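Local structure of phosphoribosylformylglycinamidine synthase 2 (Thermus thermophilus, 3VIU) at residues Gly98-Val103 with Ile145-Asn150; Gly201-Arg206 with Pro288-Gly293; Gly461-Leu466 with Leu508-Glu513; Pro592-Gly597 with Ala657-Leu662. The protein belongs to the PurM-like AIR synthase related family, its two pairs of N- and C-terminal domains folding from one chain that binds adenosine-5'-diphosphate and magnesium. One frame throughout, in Å; residues are numbered along the deposited sequence.

Contact 1 (Gly98-Val103 with Ile145-Asn150)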
# COMPACT_ATOMS: atom_id res chain seq x y z
N GLY A 98 9.03 13.78 4.96
CA GLY A 98 7.72 13.16 4.88
C GLY A 98 7.79 11.70 4.47
O GLY A 98 7.22 10.84 5.14
N ALA A 99 8.49 11.42 3.38
CA ALA A 99 8.62 10.06 2.88
C ALA A 99 9.42 9.16 3.82
O ALA A 99 9.00 8.03 4.11
CB ALA A 99 9.28 10.08 1.51
N ALA A 100 10.56 9.65 4.29
CA ALA A 100 11.40 8.88 5.20
C ALA A 100 10.64 8.51 6.47
O ALA A 100 10.75 7.40 6.98
CB ALA A 100 12.65 9.67 5.54
N THR A 101 9.87 9.47 6.97
CA THR A 101 9.09 9.28 8.17
C THR A 101 7.93 8.33 7.91
O THR A 101 7.49 7.61 8.80
CB THR A 101 8.59 10.62 8.69
OG1 THR A 101 9.68 11.30 9.32
CG2 THR A 101 7.46 10.44 9.68
N GLY A 102 7.45 8.34 6.67
CA GLY A 102 6.37 7.43 6.33
C GLY A 102 6.92 6.02 6.41
O GLY A 102 6.25 5.11 6.88
N VAL A 103 8.17 5.85 5.96
CA VAL A 103 8.80 4.54 6.00
C VAL A 103 9.09 4.07 7.43
O VAL A 103 8.85 2.91 7.77
CB VAL A 103 10.10 4.54 5.16
CG1 VAL A 103 10.88 3.26 5.39
CG2 VAL A 103 9.75 4.66 3.70
N ILE A 145 13.00 8.07 0.96
CA ILE A 145 12.66 6.66 1.08
C ILE A 145 13.93 5.82 1.06
O ILE A 145 14.10 4.90 1.86
CB ILE A 145 11.72 6.20 -0.08
CG1 ILE A 145 10.32 6.80 0.12
CG2 ILE A 145 11.63 4.68 -0.12
CD1 ILE A 145 9.30 6.35 -0.91
N ALA A 146 14.83 6.14 0.14
CA ALA A 146 16.10 5.41 0.01
C ALA A 146 16.93 5.58 1.28
O ALA A 146 17.56 4.63 1.75
CB ALA A 146 16.89 5.92 -1.20
N PHE A 147 16.93 6.79 1.83
CA PHE A 147 17.69 7.08 3.03
C PHE A 147 17.31 6.20 4.21
O PHE A 147 18.18 5.58 4.83
CB PHE A 147 17.52 8.55 3.43
CG PHE A 147 17.88 8.83 4.87
CD1 PHE A 147 16.89 9.19 5.79
CD2 PHE A 147 19.20 8.71 5.31
CE1 PHE A 147 17.22 9.45 7.13
CE2 PHE A 147 19.53 8.96 6.64
CZ PHE A 147 18.54 9.33 7.55
N TYR A 148 16.03 6.13 4.53
CA TYR A 148 15.61 5.33 5.66
C TYR A 148 15.77 3.84 5.43
O TYR A 148 16.38 3.14 6.23
CB TYR A 148 14.16 5.65 6.03
CG TYR A 148 13.88 5.41 7.49
CD1 TYR A 148 13.68 4.12 7.98
CD2 TYR A 148 13.89 6.47 8.40
CE1 TYR A 148 13.50 3.90 9.34
CE2 TYR A 148 13.72 6.25 9.76
CZ TYR A 148 13.52 4.96 10.22
OH TYR A 148 13.37 4.74 11.56
N GLY A 149 15.22 3.37 4.32
CA GLY A 149 15.29 1.96 3.98
C GLY A 149 16.69 1.40 3.83
O GLY A 149 16.98 0.32 4.33
N ASN A 150 17.55 2.12 3.13
CA ASN A 150 18.92 1.65 2.94
C ASN A 150 19.67 1.64 4.26
O ASN A 150 20.52 0.77 4.49
CB ASN A 150 19.65 2.53 1.93
CG ASN A 150 19.17 2.30 0.50
OD1 ASN A 150 19.61 2.97 -0.42
ND2 ASN A 150 18.26 1.33 0.32
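V103 on helix 95-112 and Y148 on helix 132-152 lie at the heart of a buried contact in which the axes of segments 98-103 and 145-150 approach to 8.0 Å and cross at -31°. V103 sets CG1 anti to its backbone N, so that this methyl reaches Y148 CD1 at 3.9 Å, while CG2, beside the N, turns to I145 and stands 4.2 Å from its CG1. Y148 likewise has CG anti to the backbone N (chi1 -152°). Its side chain thereby slides past V103 in the opposite direction, and the ring meets the carbonyl end of A100 obliquely, Y148 CD2 lying 3.6 Å from A100 O. The phenol OH reaches beyond both segments to a hydrogen bond with E306, which probably helps to hold the far end of the ring.

I145 keeps CG1 beside its own N and extends from there (chi2 -176°); A99 CB touches that CG1 at 3.7 Å. A100, whose CA is the nearest to that of I145, carries only a methyl, and the backbones can come close. That same methyl reaches the rim of the F147 ring near its plane, A100 CB to F147 CD1 being 4.3 Å.

V103 and I145 also rest on strand 116-126. Helix 132-152 links this strand to its parallel neighbour 156-163, a beta-alpha-beta crossover, and the paired helices form the layer packed on the sheet of this PurM N-terminal-like domain.

Contact 2 (Gly201-Arg206 with Pro288-Gly293)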
# COMPACT_ATOMS: atom_id res chain seq x y z
N GLY A 201 13.71 3.56 22.87
CA GLY A 201 13.95 4.31 21.65
C GLY A 201 14.42 5.73 21.91
O GLY A 201 14.99 6.02 22.95
N ALA A 202 14.18 6.62 20.95
CA ALA A 202 14.58 8.02 21.07
C ALA A 202 13.87 8.69 22.25
O ALA A 202 12.85 8.20 22.74
CB ALA A 202 14.26 8.77 19.78
N LYS A 203 14.41 9.82 22.69
CA LYS A 203 13.80 10.55 23.79
C LYS A 203 12.74 11.49 23.21
O LYS A 203 12.87 11.95 22.07
CB LYS A 203 14.86 11.31 24.59
CG LYS A 203 15.93 12.00 23.76
CD LYS A 203 16.92 11.00 23.16
CE LYS A 203 17.89 11.69 22.19
NZ LYS A 203 18.67 12.82 22.81
N THR A 204 11.69 11.76 23.98
CA THR A 204 10.61 12.62 23.52
C THR A 204 10.97 14.10 23.47
O THR A 204 11.38 14.69 24.47
CB THR A 204 9.37 12.46 24.43
OG1 THR A 204 8.90 11.11 24.36
CG2 THR A 204 8.26 13.39 24.00
N GLY A 205 10.80 14.68 22.28
CA GLY A 205 11.08 16.09 22.09
C GLY A 205 9.85 16.84 21.59
O GLY A 205 8.75 16.29 21.56
N ARG A 206 10.03 18.10 21.22
CA ARG A 206 8.91 18.90 20.72
C ARG A 206 8.83 18.72 19.21
O ARG A 206 9.13 19.63 18.45
CB ARG A 206 9.10 20.37 21.09
CG ARG A 206 8.60 20.70 22.49
CD ARG A 206 8.93 22.11 22.94
NE ARG A 206 10.31 22.22 23.37
CZ ARG A 206 10.70 22.62 24.58
NH1 ARG A 206 11.99 22.69 24.87
NH2 ARG A 206 9.81 22.96 25.50
N PRO A 288 11.75 9.76 29.11
CA PRO A 288 13.02 10.33 28.64
C PRO A 288 12.77 11.56 27.79
O PRO A 288 12.02 11.50 26.82
CB PRO A 288 13.63 9.19 27.82
CG PRO A 288 13.05 7.98 28.44
CD PRO A 288 11.62 8.37 28.66
N THR A 289 13.40 12.67 28.15
CA THR A 289 13.21 13.92 27.42
C THR A 289 14.48 14.36 26.69
O THR A 289 15.59 14.11 27.15
CB THR A 289 12.79 15.05 28.39
OG1 THR A 289 13.74 15.14 29.45
CG2 THR A 289 11.40 14.77 28.97
N ARG A 290 14.29 15.03 25.55
CA ARG A 290 15.39 15.51 24.73
C ARG A 290 15.55 17.02 24.86
O ARG A 290 16.60 17.57 24.52
CB ARG A 290 15.13 15.16 23.27
CG ARG A 290 16.24 15.54 22.31
CD ARG A 290 15.77 15.36 20.88
NE ARG A 290 14.81 16.39 20.49
CZ ARG A 290 13.89 16.24 19.54
NH1 ARG A 290 13.07 17.25 19.26
NH2 ARG A 290 13.77 15.09 18.90
N GLU A 291 14.49 17.68 25.33
CA GLU A 291 14.49 19.14 25.49
C GLU A 291 14.02 19.55 26.88
O GLU A 291 13.23 18.85 27.51
CB GLU A 291 13.61 19.79 24.43
CG GLU A 291 14.11 19.56 23.01
CD GLU A 291 13.15 20.07 21.96
OE1 GLU A 291 12.79 21.27 22.01
OE2 GLU A 291 12.74 19.28 21.08
N GLU A 292 14.51 20.69 27.35
CA GLU A 292 14.18 21.19 28.67
C GLU A 292 12.85 21.95 28.72
O GLU A 292 12.36 22.43 27.70
CB GLU A 292 15.30 22.12 29.16
CG GLU A 292 15.31 22.33 30.66
CD GLU A 292 16.43 23.26 31.11
OE1 GLU A 292 17.53 23.23 30.50
OE2 GLU A 292 16.22 24.01 32.09
N GLY A 293 12.27 22.05 29.91
CA GLY A 293 11.03 22.78 30.11
C GLY A 293 9.84 22.37 29.27
O GLY A 293 9.05 23.22 28.85
O HOH W 1 13.82 12.60 19.81
O HOH W 2 12.43 20.50 18.37
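P288 opens the pairing by offering its carbonyl O to T204 N at 2.9 Å, the donor lying above the carbonyl plane, and its ring CB lies alongside K203 CB. At T289 the backbones form a single bridge with T204, and T289 CA sends a CA-H...O contact to T204 O. R290 N then donates to the same T204 O at 3.1 Å. The chains here run parallel, as do strands 196-201 and 279-283, from which the two loops emerge on either side of strand 331-338 in the sheet of this PurM C-terminal-like domain. R290 holds CG anti to its backbone N and bends at chi3 (73°), crossing K203 and laying one guanidinium face over G205, whose CA is 3.6 Å from R290 NH1. That NH1 is shared between D207 and the anti lone pair of E291 OE2, 2.7 Å away. E291 OE2 also takes a nearly straight bond (170°) from R206 N at 3.0 Å, while OE1 receives R206 NE at 3.0 Å, in the guanidinium plane, and NH1 as well. Two donors thus grip each carboxylate oxygen, which would probably stabilise its charge. E292 O accepts from R206 NH1 at 2.9 Å, and G293 O takes a weak bond from NH2, whose salt bridge goes to E298.

Contact 3 (Gly461-Leu466 with Leu508-Glu513)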
# COMPACT_ATOMS: atom_id res chain seq x y z
N GLY A 461 -12.95 1.95 -10.43
CA GLY A 461 -11.52 2.14 -10.20
C GLY A 461 -11.03 1.29 -9.03
O GLY A 461 -9.99 0.64 -9.11
N ALA A 462 -11.80 1.29 -7.94
CA ALA A 462 -11.45 0.51 -6.75
C ALA A 462 -11.45 -0.98 -7.08
O ALA A 462 -10.55 -1.71 -6.68
CB ALA A 462 -12.44 0.80 -5.64
N MSE A 463 -12.47 -1.42 -7.83
CA MSE A 463 -12.58 -2.82 -8.23
C MSE A 463 -11.38 -3.23 -9.07
O MSE A 463 -10.81 -4.31 -8.87
CB MSE A 463 -13.85 -3.06 -9.04
CG MSE A 463 -15.11 -3.21 -8.22
SE MSE A 463 -16.68 -3.24 -9.37
CE MSE A 463 -16.17 -4.71 -10.52
N HIS A 464 -11.01 -2.36 -10.01
CA HIS A 464 -9.88 -2.61 -10.89
C HIS A 464 -8.59 -2.75 -10.10
O HIS A 464 -7.75 -3.59 -10.41
CB HIS A 464 -9.73 -1.49 -11.91
CG HIS A 464 -10.37 -1.80 -13.23
ND1 HIS A 464 -9.88 -2.76 -14.09
CD2 HIS A 464 -11.47 -1.28 -13.84
CE1 HIS A 464 -10.65 -2.83 -15.16
NE2 HIS A 464 -11.62 -1.94 -15.03
N ALA A 465 -8.43 -1.92 -9.07
CA ALA A 465 -7.24 -1.94 -8.22
C ALA A 465 -7.03 -3.28 -7.52
O ALA A 465 -5.94 -3.85 -7.59
CB ALA A 465 -7.29 -0.80 -7.19
N LEU A 466 -8.06 -3.77 -6.83
CA LEU A 466 -7.95 -5.04 -6.14
C LEU A 466 -7.75 -6.17 -7.16
O LEU A 466 -6.91 -7.06 -6.99
CB LEU A 466 -9.21 -5.33 -5.31
CG LEU A 466 -8.96 -6.04 -3.98
CD1 LEU A 466 -10.28 -6.45 -3.36
CD2 LEU A 466 -8.07 -7.25 -4.18
N LEU A 508 -14.24 -1.89 -3.52
CA LEU A 508 -13.41 -2.90 -2.87
C LEU A 508 -14.24 -4.09 -2.39
O LEU A 508 -13.89 -5.25 -2.62
CB LEU A 508 -12.67 -2.27 -1.69
CG LEU A 508 -11.23 -1.76 -1.89
CD1 LEU A 508 -10.96 -1.43 -3.35
CD2 LEU A 508 -11.01 -0.55 -1.00
N LYS A 509 -15.35 -3.79 -1.73
CA LYS A 509 -16.24 -4.82 -1.22
C LYS A 509 -16.62 -5.78 -2.33
O LYS A 509 -16.47 -7.00 -2.20
CB LYS A 509 -17.51 -4.16 -0.67
CG LYS A 509 -18.63 -5.12 -0.33
CD LYS A 509 -19.94 -4.36 -0.13
CE LYS A 509 -21.07 -5.29 0.30
NZ LYS A 509 -21.30 -6.44 -0.64
N GLU A 510 -17.08 -5.22 -3.44
CA GLU A 510 -17.51 -6.01 -4.58
C GLU A 510 -16.40 -6.86 -5.18
O GLU A 510 -16.63 -8.03 -5.50
CB GLU A 510 -18.11 -5.09 -5.63
CG GLU A 510 -18.73 -5.80 -6.81
CD GLU A 510 -19.65 -4.89 -7.60
OE1 GLU A 510 -20.09 -5.30 -8.70
OE2 GLU A 510 -19.95 -3.77 -7.11
N ALA A 511 -15.20 -6.30 -5.32
CA ALA A 511 -14.08 -7.05 -5.88
C ALA A 511 -13.63 -8.11 -4.87
O ALA A 511 -13.30 -9.23 -5.23
CB ALA A 511 -12.93 -6.12 -6.20
N SER A 512 -13.63 -7.72 -3.60
CA SER A 512 -13.22 -8.61 -2.53
C SER A 512 -14.12 -9.84 -2.44
O SER A 512 -13.63 -10.96 -2.31
CB SER A 512 -13.25 -7.86 -1.20
OG SER A 512 -12.94 -8.72 -0.13
N GLU A 513 -15.43 -9.62 -2.50
CA GLU A 513 -16.38 -10.71 -2.41
C GLU A 513 -16.27 -11.66 -3.59
O GLU A 513 -16.26 -12.88 -3.43
CB GLU A 513 -17.80 -10.15 -2.31
CG GLU A 513 -18.85 -11.20 -2.03
CD GLU A 513 -20.25 -10.60 -1.86
OE1 GLU A 513 -21.21 -11.38 -1.65
OE2 GLU A 513 -20.37 -9.36 -1.93
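In the second PurM N-terminal-like domain, helix 458-475 packs against helix 495-515, which forms the beta-alpha-beta crossover between the parallel strands 479-488 and 519-525. The axes of segments 461-466 and 508-513 come within 8.0 Å and cross at -36°, with M463 beside A511.

Most of the contact is apolar. A511 points its methyl between M463 and L466: M463 CG lies 4.2 Å from A511 CB, and L466 CD1 3.9 Å from the same carbon. Because A511 is so small, the second helix can settle close to the backbone of M463. At the sheet side, L508 bends its end back toward the first helix and places CD1 3.5 Å from A462 CB. Its chi2 of 24° departs from the staggered positions. The same leucine rests on Y483, D485 and L487 of strand 479-488, the last two lining the ADP pocket, and its side chain is about 6 Å from the nucleotide.

Side chains also meet backbone atoms. L508 CD1 approaches A462 O at 3.4 Å, and L466 CD1 packs against the helix backbone at S512, 3.6 Å from S512 N. S512 itself turns its OG to V517 O.

The remaining contact is with a charged side chain. Selenomethionine M463 bends at chi3 (56°) and crosses extended E510 obliquely, bringing M463 SE to 3.8 Å from the carboxylate carbon, E510 CD.

Contact 4 (Pro592-Gly597 with Ala657-Leu662)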
# COMPACT_ATOMS: atom_id res chain seq x y z
N PRO A 592 -12.61 0.65 -18.66
CA PRO A 592 -12.92 -0.70 -19.13
C PRO A 592 -13.86 -1.48 -18.21
O PRO A 592 -13.71 -1.46 -16.99
CB PRO A 592 -11.54 -1.36 -19.22
CG PRO A 592 -10.63 -0.22 -19.50
CD PRO A 592 -11.15 0.85 -18.57
N ARG A 593 -14.84 -2.17 -18.79
CA ARG A 593 -15.75 -2.97 -17.99
C ARG A 593 -14.92 -4.05 -17.31
O ARG A 593 -13.88 -4.48 -17.83
CB ARG A 593 -16.82 -3.64 -18.85
CG ARG A 593 -17.86 -2.73 -19.48
CD ARG A 593 -19.02 -3.58 -19.98
NE ARG A 593 -19.33 -3.38 -21.40
CZ ARG A 593 -18.50 -3.61 -22.41
NH1 ARG A 593 -17.27 -4.07 -22.18
NH2 ARG A 593 -18.90 -3.41 -23.66
N LEU A 594 -15.38 -4.51 -16.15
CA LEU A 594 -14.68 -5.54 -15.41
C LEU A 594 -15.65 -6.63 -14.98
O LEU A 594 -16.56 -6.40 -14.19
CB LEU A 594 -14.00 -4.91 -14.19
CG LEU A 594 -13.34 -5.81 -13.14
CD1 LEU A 594 -12.37 -6.80 -13.78
CD2 LEU A 594 -12.61 -4.92 -12.14
N ASP A 595 -15.45 -7.82 -15.55
CA ASP A 595 -16.26 -9.00 -15.26
C ASP A 595 -15.47 -9.73 -14.18
O ASP A 595 -14.47 -10.39 -14.47
CB ASP A 595 -16.37 -9.87 -16.52
CG ASP A 595 -17.17 -11.15 -16.29
OD1 ASP A 595 -17.11 -11.72 -15.18
OD2 ASP A 595 -17.84 -11.61 -17.25
N LEU A 596 -15.92 -9.60 -12.95
CA LEU A 596 -15.25 -10.24 -11.84
C LEU A 596 -15.24 -11.76 -11.95
O LEU A 596 -14.32 -12.41 -11.48
CB LEU A 596 -15.88 -9.78 -10.53
CG LEU A 596 -15.46 -8.33 -10.24
CD1 LEU A 596 -16.38 -7.69 -9.22
CD2 LEU A 596 -14.00 -8.32 -9.78
N GLY A 597 -16.26 -12.32 -12.59
CA GLY A 597 -16.31 -13.76 -12.75
C GLY A 597 -15.20 -14.22 -13.67
O GLY A 597 -14.51 -15.21 -13.40
N ALA A 657 -8.24 -3.55 -21.21
CA ALA A 657 -9.28 -4.46 -20.72
C ALA A 657 -8.66 -5.37 -19.68
O ALA A 657 -7.57 -5.90 -19.88
CB ALA A 657 -9.86 -5.29 -21.85
N PRO A 658 -9.35 -5.58 -18.55
CA PRO A 658 -8.83 -6.44 -17.48
C PRO A 658 -8.98 -7.92 -17.80
O PRO A 658 -9.48 -8.29 -18.85
CB PRO A 658 -9.70 -6.04 -16.30
CG PRO A 658 -11.04 -5.89 -16.96
CD PRO A 658 -10.69 -5.07 -18.20
N SER A 659 -8.52 -8.75 -16.89
CA SER A 659 -8.63 -10.19 -17.04
C SER A 659 -7.93 -10.78 -18.26
O SER A 659 -8.31 -11.85 -18.74
CB SER A 659 -10.12 -10.57 -17.06
OG SER A 659 -10.82 -9.97 -15.98
N ARG A 660 -6.90 -10.10 -18.76
CA ARG A 660 -6.14 -10.59 -19.91
C ARG A 660 -4.70 -10.92 -19.53
O ARG A 660 -4.00 -10.09 -18.94
CB ARG A 660 -6.17 -9.55 -21.04
CG ARG A 660 -7.59 -9.17 -21.46
CD ARG A 660 -7.61 -8.41 -22.78
NE ARG A 660 -6.96 -7.10 -22.67
CZ ARG A 660 -6.62 -6.35 -23.71
NH1 ARG A 660 -6.86 -6.78 -24.94
NH2 ARG A 660 -6.05 -5.17 -23.52
N VAL A 661 -4.26 -12.13 -19.86
CA VAL A 661 -2.91 -12.60 -19.52
C VAL A 661 -2.16 -13.29 -20.66
O VAL A 661 -2.71 -14.14 -21.37
CB VAL A 661 -2.94 -13.59 -18.33
CG1 VAL A 661 -1.54 -14.11 -18.04
CG2 VAL A 661 -3.52 -12.92 -17.10
N LEU A 662 -0.89 -12.93 -20.81
CA LEU A 662 -0.01 -13.51 -21.82
C LEU A 662 0.92 -14.51 -21.14
O LEU A 662 1.36 -14.28 -20.02
CB LEU A 662 0.84 -12.42 -22.47
CG LEU A 662 0.16 -11.36 -23.33
CD1 LEU A 662 1.16 -10.24 -23.68
CD2 LEU A 662 -0.35 -12.02 -24.59
O HOH W 3 -13.11 -8.65 -16.89
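P658 is the hub of this junction, its ring wedged against three consecutive residues of the loop leading into helix 596-611. Ring atom CD meets the backbone of R593 at 3.3 Å from R593 O. The same CD lies 3.9 Å from P592 CB, so the two proline rings touch through these carbons, the CB of P592 pointing at the opposite loop and also grazing the backbone of A657. On the next edge of the P658 ring comes L594: with CG anti to its backbone N (chi1 172°) and chi2 at 52°, it brings CD1 against the CB-CG side of the ring, 3.6 Å from P658 CG and 3.7 Å from P658 CB, the two side chains crossing obliquely. The second methyl of L594 is thereby left to face helix 458-475, and P658 likewise leans on R471 of that helix. The magnesium ion is about 11 Å from the side chain of P658.

Beyond the prolines the contact turns polar and is carried by water. One water accepts from D595 N at 2.8 Å and donates to S659 OG, also at 2.8 Å, joining the two loops where their own atoms stay apart; S659 OG has a further partner in E599. S659 has a positive phi (61°), which turns the chain toward strand 661-665. At the foot of that turn R660 NE donates to A657 O at 3.1 Å, pinning the loop to itself.

D595 N-caps helix 596-611, its OD1 accepting from R598 N; the contact thus ties the start of this helix to the entry of strand 661-665 in the second PurM C-terminal-like domain.

How the contacts relate
The four contacts follow one another along the chain, one in each PurM-like domain: contacts 1 and 2 in the first N- and C-terminal pair, contacts 3 and 4 in the second. Contacts 1 and 3 appear to be equivalent helix pairs in the two halves, whose N-terminal sheets share one strand order, with 41 residues between the segments in each; they lie on opposite sides of the chain's centre, their own centres about 29 Å apart. The centres of contacts 2 and 4 are about 53 Å apart, contact 2 being at the surface. Contacts 3 and 4 touch: H464 NE2 probably hydrogen-bonds P592 O at 2.9 Å, and M463 CE packs on L596 CD1 at 3.3 Å, joining the domains of the second half.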